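Local coordinates for type III Pentaketide Synthase (Neurospora crassa, PDB 3EUO), which probably builds polyketides as a fungal acyltransferase of the chalcone and stilbene synthase family, a pentaketide synthase of the thiolase-like superfamily, at residues P31-M36 with A190-R195; Q11-S16 with S52-P57. All coordinates share one frame; numbering follows the deposited sequence.

Contact 1 (P31-M36 with A190-R195); sequences PESPAM and ALQETR
The side chain of Gln192 leaves with CG beside the backbone N and anti to the carbonyl carbon (chi1 -75°) and bends at chi2 (-60°), so that the carboxamide reaches across to the start of helix 34-42 with both polar atoms engaged. Ser33 meets it with OG in the crowded position between its own N and carbonyl carbon (chi1 66°). Gln192 NE2 donates to Ser33 OG at 2.9 Å, with the hydroxyl oxygen close to the amide plane. Gln192 OE1 in turn accepts from Ala35 N at 2.9 Å, the N-H coming from above the carbonyl plane. Ser33 is the N-cap of the helix, and its OG also accepts the amide of Met36 at 3.3 Å from Met36 N. The serine caps the first turn, and a glutamine from a distant part of the chain takes up a further amide N-H, that of Ala35; this glutamine itself takes a positive phi just where helix 181-191 ends. An alanine in place of Ser33 would probably leave the Met36 amide without its cap and the Gln192 amide less firmly oriented, since one hydroxyl oxygen receives both N-H groups. NE2 has a further acceptor in the carbonyl of Asp189, one turn back in helix 181-191. The methyl of Ala35 packs against the same side chain: its CB lies 3.3 Å from Gln192 OE1 and 3.5 Å from Gln192 CA. Pro34 crosses the glutamine obliquely, with CD 3.4 Å from Gln192 OE1.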
ATOM      1  N   PRO A  31     -34.021 -16.444  -3.564  1.00 15.92           N
ATOM      2  CA  PRO A  31     -34.833 -17.175  -4.525  1.00 15.95           C
ATOM      3  C   PRO A  31     -34.070 -17.293  -5.843  1.00 16.26           C
ATOM      4  O   PRO A  31     -33.184 -16.475  -6.133  1.00 16.04           O
ATOM      5  CB  PRO A  31     -36.064 -16.268  -4.713  1.00 15.94           C
ATOM      6  CG  PRO A  31     -36.106 -15.404  -3.493  1.00 15.71           C
ATOM      7  CD  PRO A  31     -34.662 -15.181  -3.147  1.00 16.43           C
ATOM      8  N   GLU A  32     -34.408 -18.311  -6.626  1.00 16.89           N
ATOM      9  CA  GLU A  32     -33.826 -18.497  -7.942  1.00 17.90           C
ATOM     10  C   GLU A  32     -34.184 -17.294  -8.807  1.00 17.24           C
ATOM     11  O   GLU A  32     -35.288 -16.762  -8.708  1.00 17.38           O
ATOM     12  CB  GLU A  32     -34.344 -19.790  -8.590  1.00 18.52           C
ATOM     13  CG  GLU A  32     -34.174 -21.055  -7.736  1.00 22.58           C
ATOM     14  CD  GLU A  32     -35.343 -21.314  -6.779  1.00 28.03           C
ATOM     15  OE1 GLU A  32     -35.612 -20.480  -5.875  1.00 29.20           O
ATOM     16  OE2 GLU A  32     -35.987 -22.379  -6.923  1.00 31.07           O
ATOM     17  N   SER A  33     -33.233 -16.844  -9.620  1.00 16.54           N
ATOM     18  CA  SER A  33     -33.455 -15.751 -10.569  1.00 15.78           C
ATOM     19  C   SER A  33     -32.619 -16.043 -11.815  1.00 15.43           C
ATOM     20  O   SER A  33     -31.717 -16.879 -11.748  1.00 15.44           O
ATOM     21  CB  SER A  33     -33.043 -14.407  -9.956  1.00 15.58           C
ATOM     22  OG  SER A  33     -31.639 -14.341  -9.731  1.00 14.88           O
ATOM     23  N   PRO A  34     -32.925 -15.387 -12.957  1.00 14.87           N
ATOM     24  CA  PRO A  34     -32.140 -15.596 -14.177  1.00 14.53           C
ATOM     25  C   PRO A  34     -30.636 -15.363 -14.006  1.00 13.85           C
ATOM     26  O   PRO A  34     -29.827 -16.207 -14.443  1.00 13.26           O
ATOM     27  CB  PRO A  34     -32.751 -14.592 -15.166  1.00 14.61           C
ATOM     28  CG  PRO A  34     -34.168 -14.454 -14.694  1.00 15.49           C
ATOM     29  CD  PRO A  34     -34.062 -14.473 -13.197  1.00 14.87           C
ATOM     30  N   ALA A  35     -30.260 -14.263 -13.355  1.00 13.24           N
ATOM     31  CA  ALA A  35     -28.843 -13.978 -13.144  1.00 13.07           C
ATOM     32  C   ALA A  35     -28.194 -15.005 -12.220  1.00 13.05           C
ATOM     33  O   ALA A  35     -27.072 -15.451 -12.484  1.00 12.70           O
ATOM     34  CB  ALA A  35     -28.636 -12.569 -12.620  1.00 13.21           C
ATOM     35  N   MET A  36     -28.902 -15.397 -11.154  1.00 12.78           N
ATOM     36  CA  MET A  36     -28.353 -16.378 -10.217  1.00 12.90           C
ATOM     37  C   MET A  36     -28.164 -17.719 -10.906  1.00 13.34           C
ATOM     38  O   MET A  36     -27.121 -18.347 -10.737  1.00 13.40           O
ATOM     39  CB  MET A  36     -29.226 -16.529  -8.963  1.00 12.58           C
ATOM     40  CG  MET A  36     -28.546 -17.336  -7.838  1.00 11.82           C
ATOM     41  SD  MET A  36     -27.041 -16.596  -7.117  1.00  6.63           S
ATOM     42  CE  MET A  36     -27.765 -15.190  -6.244  1.00 10.28           C
ATOM     43  N   ALA A 190     -29.900  -8.745  -6.617  1.00 16.22           N
ATOM     44  CA  ALA A 190     -30.495  -7.399  -6.692  1.00 16.86           C
ATOM     45  C   ALA A 190     -30.305  -6.701  -8.041  1.00 17.35           C
ATOM     46  O   ALA A 190     -31.215  -6.023  -8.530  1.00 17.91           O
ATOM     47  CB  ALA A 190     -29.956  -6.520  -5.562  1.00 17.25           C
ATOM     48  N   LEU A 191     -29.127  -6.860  -8.633  1.00 17.32           N
ATOM     49  CA  LEU A 191     -28.795  -6.149  -9.863  1.00 17.60           C
ATOM     50  C   LEU A 191     -29.070  -6.986 -11.097  1.00 17.81           C
ATOM     51  O   LEU A 191     -29.042  -6.472 -12.220  1.00 17.93           O
ATOM     52  CB  LEU A 191     -27.333  -5.707  -9.851  1.00 18.00           C
ATOM     53  CG  LEU A 191     -26.892  -4.853  -8.662  1.00 19.23           C
ATOM     54  CD1 LEU A 191     -25.400  -4.628  -8.715  1.00 20.78           C
ATOM     55  CD2 LEU A 191     -27.644  -3.522  -8.606  1.00 21.51           C
ATOM     56  N   GLN A 192     -29.337  -8.275 -10.881  1.00 17.23           N
ATOM     57  CA  GLN A 192     -29.440  -9.240 -11.969  1.00 17.21           C
ATOM     58  C   GLN A 192     -28.258  -9.114 -12.936  1.00 17.55           C
ATOM     59  O   GLN A 192     -28.445  -9.090 -14.151  1.00 17.59           O
ATOM     60  CB  GLN A 192     -30.784  -9.116 -12.702  1.00 17.03           C
ATOM     61  CG  GLN A 192     -31.968  -9.694 -11.921  1.00 16.04           C
ATOM     62  CD  GLN A 192     -31.787 -11.167 -11.619  1.00 15.99           C
ATOM     63  OE1 GLN A 192     -31.842 -12.010 -12.519  1.00 16.42           O
ATOM     64  NE2 GLN A 192     -31.548 -11.484 -10.344  1.00 14.23           N
ATOM     65  N   GLU A 193     -27.049  -9.008 -12.383  1.00 18.06           N
ATOM     66  CA  GLU A 193     -25.836  -9.089 -13.198  1.00 19.01           C
ATOM     67  C   GLU A 193     -25.134 -10.417 -12.962  1.00 17.94           C
ATOM     68  O   GLU A 193     -25.167 -10.973 -11.858  1.00 17.17           O
ATOM     69  CB  GLU A 193     -24.880  -7.894 -13.001  1.00 19.33           C
ATOM     70  CG  GLU A 193     -24.574  -7.531 -11.586  1.00 22.28           C
ATOM     71  CD  GLU A 193     -23.375  -6.585 -11.436  1.00 21.82           C
ATOM     72  OE1 GLU A 193     -22.580  -6.405 -12.384  1.00 25.80           O
ATOM     73  OE2 GLU A 193     -23.216  -6.041 -10.333  1.00 27.82           O
ATOM     74  N   THR A 194     -24.529 -10.930 -14.022  1.00 17.52           N
ATOM     75  CA  THR A 194     -23.817 -12.195 -13.955  1.00 17.58           C
ATOM     76  C   THR A 194     -22.416 -11.922 -13.416  1.00 17.09           C
ATOM     77  O   THR A 194     -21.487 -11.619 -14.171  1.00 17.45           O
ATOM     78  CB  THR A 194     -23.781 -12.895 -15.325  1.00 17.97           C
ATOM     79  OG1 THR A 194     -23.101 -12.061 -16.267  1.00 22.31           O
ATOM     80  CG2 THR A 194     -25.183 -13.114 -15.829  1.00 16.75           C
ATOM     81  N   ARG A 195     -22.298 -12.000 -12.097  1.00 15.69           N
ATOM     82  CA  ARG A 195     -21.052 -11.744 -11.387  1.00 14.94           C
ATOM     83  C   ARG A 195     -20.399 -13.075 -11.058  1.00 14.53           C
ATOM     84  O   ARG A 195     -20.896 -13.821 -10.216  1.00 14.64           O
ATOM     85  CB  ARG A 195     -21.340 -10.976 -10.095  1.00 14.65           C
ATOM     86  CG  ARG A 195     -22.125  -9.697 -10.316  1.00 14.21           C
ATOM     87  CD  ARG A 195     -22.459  -9.018  -8.999  1.00 13.35           C
ATOM     88  NE  ARG A 195     -21.254  -8.638  -8.266  1.00 12.57           N
ATOM     89  CZ  ARG A 195     -20.558  -7.521  -8.481  1.00 13.47           C
ATOM     90  NH1 ARG A 195     -20.947  -6.643  -9.402  1.00 13.31           N
ATOM     91  NH2 ARG A 195     -19.475  -7.271  -7.754  1.00 13.11           N
TER

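Contact 2 (Q11-S16 with S52-P57); sequences QYPPYS and SSIGNP
A two-stranded antiparallel sheet, made by strands 15-17 and 51-53, is closed here around Tyr15 and Ser52. Tyr15 forms a hydrogen-bonded pair with Ser53: Tyr15 N reaches Ser53 O at 3.2 Å, nearly along the C=O axis, and Ser53 N returns a bond of 2.9 Å to Tyr15 O, straighter at the hydrogen although it meets that oxygen from above the carbonyl plane. With CG beside its backbone N, the Tyr15 ring lies against the chain leaving the other strand. Gly55 C sits 3.6 Å above one face, displaced toward the rim, followed by Asn56 N, while Ser53 O lies at the ring edge. Asn56 crosses obliquely, its amide plane turned 70° from the ring.

On the opposite side of the sheet Ser52 points with Ser16. Its OG packs 3.3 Å from Tyr12 CD1 and is hydrogen-bonded instead to ND1 of His327, whose ring stacks on Tyr12. Pro13 lies against Ser53, CG 3.3 Å from Ser53 C, with CB 4.1 Å from Ile54 CG2. One water accepts from Ser52 OG and donates to Tyr15 O and Pro13 O, the water oxygen 2.6 Å from Pro13 O.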
ATOM      1  N   GLN A  11       0.572 -21.306   2.712  1.00 15.12           N
ATOM      2  CA  GLN A  11      -0.368 -21.863   3.673  1.00 15.82           C
ATOM      3  C   GLN A  11      -1.799 -21.600   3.238  1.00 15.62           C
ATOM      4  O   GLN A  11      -2.298 -20.474   3.325  1.00 15.52           O
ATOM      5  CB  GLN A  11      -0.116 -21.326   5.089  1.00 15.95           C
ATOM      6  CG  GLN A  11      -1.010 -21.955   6.156  1.00 18.38           C
ATOM      7  CD  GLN A  11      -0.710 -23.428   6.392  1.00 21.55           C
ATOM      8  OE1 GLN A  11       0.428 -23.878   6.256  1.00 21.60           O
ATOM      9  NE2 GLN A  11      -1.738 -24.185   6.753  1.00 24.97           N
ATOM     10  N   TYR A  12      -2.442 -22.652   2.750  1.00 15.92           N
ATOM     11  CA  TYR A  12      -3.863 -22.614   2.468  1.00 15.80           C
ATOM     12  C   TYR A  12      -4.625 -22.863   3.767  1.00 15.88           C
ATOM     13  O   TYR A  12      -4.102 -23.522   4.674  1.00 15.97           O
ATOM     14  CB  TYR A  12      -4.226 -23.665   1.408  1.00 15.78           C
ATOM     15  CG  TYR A  12      -3.839 -23.275  -0.007  1.00 15.90           C
ATOM     16  CD1 TYR A  12      -4.607 -22.365  -0.736  1.00 14.92           C
ATOM     17  CD2 TYR A  12      -2.704 -23.825  -0.624  1.00 15.86           C
ATOM     18  CE1 TYR A  12      -4.256 -22.004  -2.051  1.00 16.34           C
ATOM     19  CE2 TYR A  12      -2.350 -23.474  -1.931  1.00 15.76           C
ATOM     20  CZ  TYR A  12      -3.125 -22.560  -2.638  1.00 16.10           C
ATOM     21  OH  TYR A  12      -2.775 -22.203  -3.932  1.00 16.32           O
ATOM     22  N   PRO A  13      -5.850 -22.322   3.878  1.00 16.19           N
ATOM     23  CA  PRO A  13      -6.702 -22.589   5.036  1.00 16.68           C
ATOM     24  C   PRO A  13      -7.211 -24.039   5.063  1.00 17.42           C
ATOM     25  O   PRO A  13      -6.959 -24.791   4.111  1.00 17.22           O
ATOM     26  CB  PRO A  13      -7.850 -21.591   4.864  1.00 16.43           C
ATOM     27  CG  PRO A  13      -7.879 -21.299   3.400  1.00 16.66           C
ATOM     28  CD  PRO A  13      -6.487 -21.399   2.919  1.00 16.30           C
ATOM     29  N   PRO A  14      -7.906 -24.433   6.150  1.00 18.00           N
ATOM     30  CA  PRO A  14      -8.320 -25.827   6.381  1.00 18.85           C
ATOM     31  C   PRO A  14      -9.332 -26.407   5.393  1.00 19.09           C
ATOM     32  O   PRO A  14      -9.353 -27.626   5.198  1.00 19.56           O
ATOM     33  CB  PRO A  14      -8.973 -25.773   7.769  1.00 18.77           C
ATOM     34  CG  PRO A  14      -8.459 -24.526   8.402  1.00 19.06           C
ATOM     35  CD  PRO A  14      -8.317 -23.566   7.268  1.00 18.57           C
ATOM     36  N   TYR A  15     -10.170 -25.560   4.795  1.00 18.98           N
ATOM     37  CA  TYR A  15     -11.340 -26.040   4.054  1.00 19.29           C
ATOM     38  C   TYR A  15     -11.149 -26.012   2.539  1.00 19.00           C
ATOM     39  O   TYR A  15     -10.454 -25.145   2.000  1.00 18.56           O
ATOM     40  CB  TYR A  15     -12.603 -25.267   4.458  1.00 19.91           C
ATOM     41  CG  TYR A  15     -12.925 -25.354   5.933  1.00 21.00           C
ATOM     42  CD1 TYR A  15     -13.799 -26.331   6.422  1.00 21.78           C
ATOM     43  CD2 TYR A  15     -12.351 -24.466   6.847  1.00 21.87           C
ATOM     44  CE1 TYR A  15     -14.093 -26.413   7.780  1.00 21.97           C
ATOM     45  CE2 TYR A  15     -12.641 -24.543   8.211  1.00 22.58           C
ATOM     46  CZ  TYR A  15     -13.514 -25.518   8.666  1.00 21.87           C
ATOM     47  OH  TYR A  15     -13.801 -25.594  10.014  1.00 23.09           O
ATOM     48  N   SER A  16     -11.773 -26.977   1.870  1.00 18.57           N
ATOM     49  CA  SER A  16     -11.737 -27.069   0.415  1.00 18.66           C
ATOM     50  C   SER A  16     -13.160 -27.246  -0.074  1.00 18.54           C
ATOM     51  O   SER A  16     -13.818 -28.242   0.252  1.00 19.13           O
ATOM     52  CB  SER A  16     -10.861 -28.239  -0.037  1.00 19.11           C
ATOM     53  OG  SER A  16      -9.481 -27.956   0.151  1.00 20.47           O
ATOM     54  N   SER A  52     -10.003 -23.183  -1.983  1.00 14.86           N
ATOM     55  CA  SER A  52      -9.545 -23.135  -0.603  1.00 15.13           C
ATOM     56  C   SER A  52     -10.266 -22.017   0.142  1.00 15.07           C
ATOM     57  O   SER A  52     -10.434 -20.928  -0.400  1.00 15.31           O
ATOM     58  CB  SER A  52      -8.038 -22.910  -0.571  1.00 15.60           C
ATOM     59  OG  SER A  52      -7.358 -24.085  -1.011  1.00 17.86           O
ATOM     60  N   SER A  53     -10.692 -22.298   1.372  1.00 14.85           N
ATOM     61  CA  SER A  53     -11.458 -21.331   2.168  1.00 14.51           C
ATOM     62  C   SER A  53     -11.174 -21.415   3.662  1.00 14.47           C
ATOM     63  O   SER A  53     -10.923 -22.498   4.207  1.00 13.94           O
ATOM     64  CB  SER A  53     -12.956 -21.516   1.924  1.00 14.57           C
ATOM     65  OG  SER A  53     -13.729 -20.591   2.665  1.00 15.32           O
ATOM     66  N   ILE A  54     -11.229 -20.259   4.318  1.00 14.64           N
ATOM     67  CA  ILE A  54     -11.129 -20.183   5.778  1.00 14.69           C
ATOM     68  C   ILE A  54     -12.296 -20.880   6.482  1.00 15.05           C
ATOM     69  O   ILE A  54     -12.210 -21.189   7.672  1.00 14.77           O
ATOM     70  CB  ILE A  54     -11.026 -18.723   6.287  1.00 15.01           C
ATOM     71  CG1 ILE A  54     -12.247 -17.895   5.862  1.00 15.13           C
ATOM     72  CG2 ILE A  54      -9.724 -18.084   5.836  1.00 13.55           C
ATOM     73  CD1 ILE A  54     -13.363 -17.847   6.904  1.00 17.55           C
ATOM     74  N   GLY A  55     -13.382 -21.115   5.752  1.00 15.83           N
ATOM     75  CA  GLY A  55     -14.563 -21.750   6.344  1.00 16.76           C
ATOM     76  C   GLY A  55     -15.342 -22.643   5.397  1.00 17.46           C
ATOM     77  O   GLY A  55     -15.054 -22.728   4.201  1.00 17.37           O
ATOM     78  N   ASN A  56     -16.335 -23.331   5.949  1.00 18.31           N
ATOM     79  CA  ASN A  56     -17.285 -24.064   5.136  1.00 18.68           C
ATOM     80  C   ASN A  56     -18.596 -23.273   5.064  1.00 18.74           C
ATOM     81  O   ASN A  56     -18.734 -22.255   5.743  1.00 18.63           O
ATOM     82  CB  ASN A  56     -17.474 -25.493   5.674  1.00 19.28           C
ATOM     83  CG  ASN A  56     -18.083 -25.532   7.061  1.00 19.77           C
ATOM     84  OD1 ASN A  56     -18.830 -24.636   7.460  1.00 20.00           O
ATOM     85  ND2 ASN A  56     -17.771 -26.590   7.807  1.00 21.28           N
ATOM     86  N   PRO A  57     -19.559 -23.717   4.234  1.00 18.91           N
ATOM     87  CA  PRO A  57     -20.817 -22.968   4.115  1.00 19.35           C
ATOM     88  C   PRO A  57     -21.620 -22.738   5.415  1.00 19.50           C
ATOM     89  O   PRO A  57     -22.607 -22.010   5.390  1.00 19.89           O
ATOM     90  CB  PRO A  57     -21.623 -23.805   3.116  1.00 19.42           C
ATOM     91  CG  PRO A  57     -20.582 -24.514   2.306  1.00 19.30           C
ATOM     92  CD  PRO A  57     -19.544 -24.881   3.327  1.00 18.95           C
TER
HETATM   93  O   HOH W   1      -7.588 -25.210   1.665  1.00 24.59           O
HETATM   94  O   HOH W   2      -8.904 -26.419  -1.953  1.00 21.65           O

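Contacts 1 and 2 alternate along the chain: 11-16 precedes 31-36, and 52-57 falls between 31-36 and 190-195. Helix 34-42, which starts in contact 1, is followed directly by strand 51-53 of contact 2, yet the two sites do not touch. Their centres are 26 Å apart and their nearest atoms about 14 Å. Contact 1 is a surface contact, 28 Å from the centre of the chain, and joins helix 34-42 to the end of helix 181-191. Contact 2 lies partly buried at 16 Å and joins strand 15-17 to strand 51-53, its first segment starting on the last residue of strand 4-11 in the large mixed sheet. Cys143, found as 3-sulfinoalanine, belongs to neither.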